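Local coordinates for digeranylgeranylglycerophospholipid reductase (PDB 4OPD), which hydrogenates the double bonds of the geranylgeranyl chains of archaeal membrane lipid precursors, giving saturated phytanyl chains, with FAD as cofactor, at residues Thr293-His298 against Gly342-Ser347. Residues are numbered along the deposited sequence; the frame is centred on the assembly and turned at random.
Sequences TVNPVH and GAKQAS. With GRG (geranylgeranyl diphosphate), chain E; GRG (geranylgeranyl diphosphate), chain F.
Asn295, in the loop that leads into helix 302-322, comes nearest to Gln345 of helix 332-355, with 5.7 Å between their CA atoms. The ring of Pro296 lies across the Gln345 side chain at about a right angle. Pro296 CG touches the backbone O of Gln345 at 3.4 Å. The Gln345 chain, extended beyond CG, carries its amide to the backbone of Thr293 and Val294.

Lys344 is fully extended, with CG anti to the backbone N (chi1 161°). Lys344 CE runs alongside Asn295 ND2 at 3.6 Å, and Lys344 NZ hydrogen-bonds O1A of the chain E geranylgeranyl diphosphate at 2.7 Å. His298 NE2 also donates to this O1A at 3.2 Å, from the edge of its ring. Asn295 CG sits over the centre of one face of that ring.

Asn295 OD1 takes the backbone N of Val297 in its carbonyl plane, an Asx turn, and the N of His298 from above that plane. This fixes the amide, and Asn295 ND2 donates to O1 of the chain F geranylgeranyl diphosphate at 2.9 Å.

Loop and helix thus each give one donor to a single phosphate oxygen, and the lysine charge probably helps hold the phosphate in the lipid site, where His298 and Tyr341 bind the phospholipid.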
loop_
_atom_site.group_PDB
_atom_site.type_symbol
_atom_site.label_atom_id
_atom_site.label_comp_id
_atom_site.label_asym_id
_atom_site.label_seq_id
_atom_site.Cartn_x
_atom_site.Cartn_y
_atom_site.Cartn_z
ATOM N N THR A 293 4.668 0.285 1.418
ATOM C CA THR A 293 4.143 -1.046 1.679
ATOM C C THR A 293 3.025 -1.502 0.715
ATOM O O THR A 293 2.504 -2.598 0.860
ATOM C CB THR A 293 3.624 -1.147 3.123
ATOM O OG1 THR A 293 2.805 -0.013 3.428
ATOM C CG2 THR A 293 4.798 -1.172 4.092
ATOM N N VAL A 294 2.709 -0.699 -0.291
ATOM C CA VAL A 294 1.569 -0.985 -1.159
ATOM C C VAL A 294 1.897 -2.082 -2.166
ATOM O O VAL A 294 2.989 -2.109 -2.703
ATOM C CB VAL A 294 1.131 0.273 -1.903
ATOM C CG1 VAL A 294 -0.028 -0.006 -2.823
ATOM C CG2 VAL A 294 0.767 1.357 -0.902
ATOM N N ASN A 295 0.940 -2.976 -2.399
ATOM C CA ASN A 295 1.040 -4.017 -3.431
ATOM C C ASN A 295 1.273 -3.395 -4.813
ATOM O O ASN A 295 0.407 -2.684 -5.324
ATOM C CB ASN A 295 -0.247 -4.848 -3.419
ATOM C CG ASN A 295 -0.184 -6.040 -4.351
ATOM O OD1 ASN A 295 0.020 -5.893 -5.550
ATOM N ND2 ASN A 295 -0.342 -7.231 -3.793
ATOM N N PRO A 296 2.437 -3.656 -5.431
ATOM C CA PRO A 296 2.722 -2.953 -6.691
ATOM C C PRO A 296 1.770 -3.281 -7.849
ATOM O O PRO A 296 1.711 -2.517 -8.816
ATOM C CB PRO A 296 4.143 -3.420 -7.024
ATOM C CG PRO A 296 4.738 -3.762 -5.677
ATOM C CD PRO A 296 3.600 -4.434 -4.965
ATOM N N VAL A 297 1.040 -4.388 -7.771
ATOM C CA VAL A 297 0.229 -4.788 -8.911
ATOM C C VAL A 297 -1.212 -4.323 -8.776
ATOM O O VAL A 297 -1.746 -3.727 -9.713
ATOM C CB VAL A 297 0.270 -6.308 -9.138
ATOM C CG1 VAL A 297 -0.875 -6.761 -10.042
ATOM C CG2 VAL A 297 1.595 -6.689 -9.770
ATOM N N HIS A 298 -1.842 -4.560 -7.625
ATOM C CA HIS A 298 -3.218 -4.090 -7.485
ATOM C C HIS A 298 -3.368 -2.805 -6.651
ATOM O O HIS A 298 -4.466 -2.257 -6.561
ATOM C CB HIS A 298 -4.141 -5.201 -6.942
ATOM C CG HIS A 298 -3.802 -5.730 -5.580
ATOM N ND1 HIS A 298 -3.642 -4.926 -4.471
ATOM C CD2 HIS A 298 -3.701 -7.006 -5.134
ATOM C CE1 HIS A 298 -3.411 -5.681 -3.412
ATOM N NE2 HIS A 298 -3.462 -6.949 -3.783
ATOM N N GLY A 342 6.712 -8.145 2.205
ATOM C CA GLY A 342 7.691 -7.394 1.434
ATOM C C GLY A 342 8.318 -8.170 0.283
ATOM O O GLY A 342 8.550 -7.619 -0.791
ATOM N N ALA A 343 8.617 -9.446 0.511
ATOM C CA ALA A 343 9.196 -10.294 -0.547
ATOM C C ALA A 343 8.211 -10.440 -1.697
ATOM O O ALA A 343 8.596 -10.405 -2.871
ATOM C CB ALA A 343 9.574 -11.666 0.004
ATOM N N LYS A 344 6.943 -10.628 -1.340
ATOM C CA LYS A 344 5.845 -10.683 -2.304
ATOM C C LYS A 344 5.778 -9.403 -3.120
ATOM O O LYS A 344 5.640 -9.446 -4.336
ATOM C CB LYS A 344 4.522 -10.929 -1.581
ATOM C CG LYS A 344 3.269 -10.557 -2.383
ATOM C CD LYS A 344 2.003 -10.887 -1.598
ATOM C CE LYS A 344 0.774 -10.302 -2.285
ATOM N NZ LYS A 344 -0.501 -10.778 -1.663
ATOM N N GLN A 345 5.878 -8.255 -2.450
ATOM C CA GLN A 345 5.913 -6.979 -3.153
ATOM C C GLN A 345 7.051 -6.880 -4.162
ATOM O O GLN A 345 6.877 -6.349 -5.246
ATOM C CB GLN A 345 6.082 -5.816 -2.175
ATOM C CG GLN A 345 4.878 -5.375 -1.425
ATOM C CD GLN A 345 5.225 -4.181 -0.556
ATOM O OE1 GLN A 345 5.302 -3.047 -1.031
ATOM N NE2 GLN A 345 5.486 -4.437 0.702
ATOM N N ALA A 346 8.240 -7.328 -3.773
ATOM C CA ALA A 346 9.401 -7.197 -4.649
ATOM C C ALA A 346 9.207 -7.967 -5.950
ATOM O O ALA A 346 9.522 -7.482 -7.036
ATOM C CB ALA A 346 10.663 -7.685 -3.925
ATOM N N SER A 347 8.698 -9.183 -5.839
ATOM C CA SER A 347 8.351 -9.976 -7.007
ATOM C C SER A 347 7.331 -9.222 -7.872
ATOM O O SER A 347 7.447 -9.153 -9.096
ATOM C CB SER A 347 7.797 -11.329 -6.558
ATOM O OG SER A 347 7.611 -12.201 -7.650
HETATM C C20 GRG E . -1.474 -2.435 -12.977
HETATM C C19 GRG E . -1.606 -2.501 -15.573
HETATM C C18 GRG E . -2.181 -2.907 -14.230
HETATM C C17 GRG E . -3.294 -3.687 -14.184
HETATM C C16 GRG E . -4.014 -4.158 -12.921
HETATM C C14 GRG E . -4.162 -7.610 -12.827
HETATM C C13 GRG E . -4.194 -6.458 -11.850
HETATM C C15 GRG E . -3.325 -5.243 -12.125
HETATM C C12 GRG E . -4.962 -6.558 -10.734
HETATM C C11 GRG E . -5.789 -7.814 -10.492
HETATM C C9 GRG E . -6.578 -7.758 -9.191
HETATM C C8 GRG E . -6.439 -9.048 -8.394
HETATM C C10 GRG E . -6.628 -10.377 -9.083
HETATM C C7 GRG E . -6.156 -9.018 -7.071
HETATM C C6 GRG E . -5.977 -10.274 -6.235
HETATM C C5 GRG E . -6.998 -10.413 -5.129
HETATM C C3 GRG E . -6.656 -9.684 -3.838
HETATM C C4 GRG E . -6.818 -8.186 -3.762
HETATM C C2 GRG E . -6.239 -10.374 -2.749
HETATM C C1 GRG E . -5.912 -9.760 -1.390
HETATM O O1 GRG E . -4.949 -8.734 -1.413
HETATM P PA GRG E . -3.602 -8.930 -0.606
HETATM O O1A GRG E . -2.494 -9.026 -1.618
HETATM O O3A GRG E . -3.646 -10.256 0.241
HETATM O O2A GRG E . -3.341 -7.754 0.301
HETATM C C20 GRG F . -3.547 -11.351 -18.067
HETATM C C19 GRG F . -2.426 -10.153 -20.108
HETATM C C18 GRG F . -2.370 -11.183 -19.000
HETATM C C17 GRG F . -1.284 -11.961 -18.844
HETATM C C16 GRG F . -1.228 -13.010 -17.752
HETATM C C14 GRG F . 1.309 -15.103 -16.317
HETATM C C13 GRG F . 0.412 -13.915 -16.052
HETATM C C15 GRG F . 0.142 -12.916 -17.153
HETATM C C12 GRG F . -0.109 -13.702 -14.826
HETATM C C11 GRG F . 0.174 -14.620 -13.656
HETATM C C9 GRG F . 1.380 -14.040 -12.927
HETATM C C8 GRG F . 0.952 -13.282 -11.679
HETATM C C10 GRG F . 2.026 -12.907 -10.679
HETATM C C7 GRG F . -0.344 -12.950 -11.460
HETATM C C6 GRG F . -0.859 -12.254 -10.204
HETATM C C5 GRG F . -0.649 -10.774 -10.103
HETATM C C3 GRG F . -1.461 -10.296 -8.915
HETATM C C4 GRG F . -2.969 -10.293 -9.004
HETATM C C2 GRG F . -0.864 -9.862 -7.784
HETATM C C1 GRG F . -1.711 -9.360 -6.625
HETATM O O1 GRG F . -1.074 -9.563 -5.383
#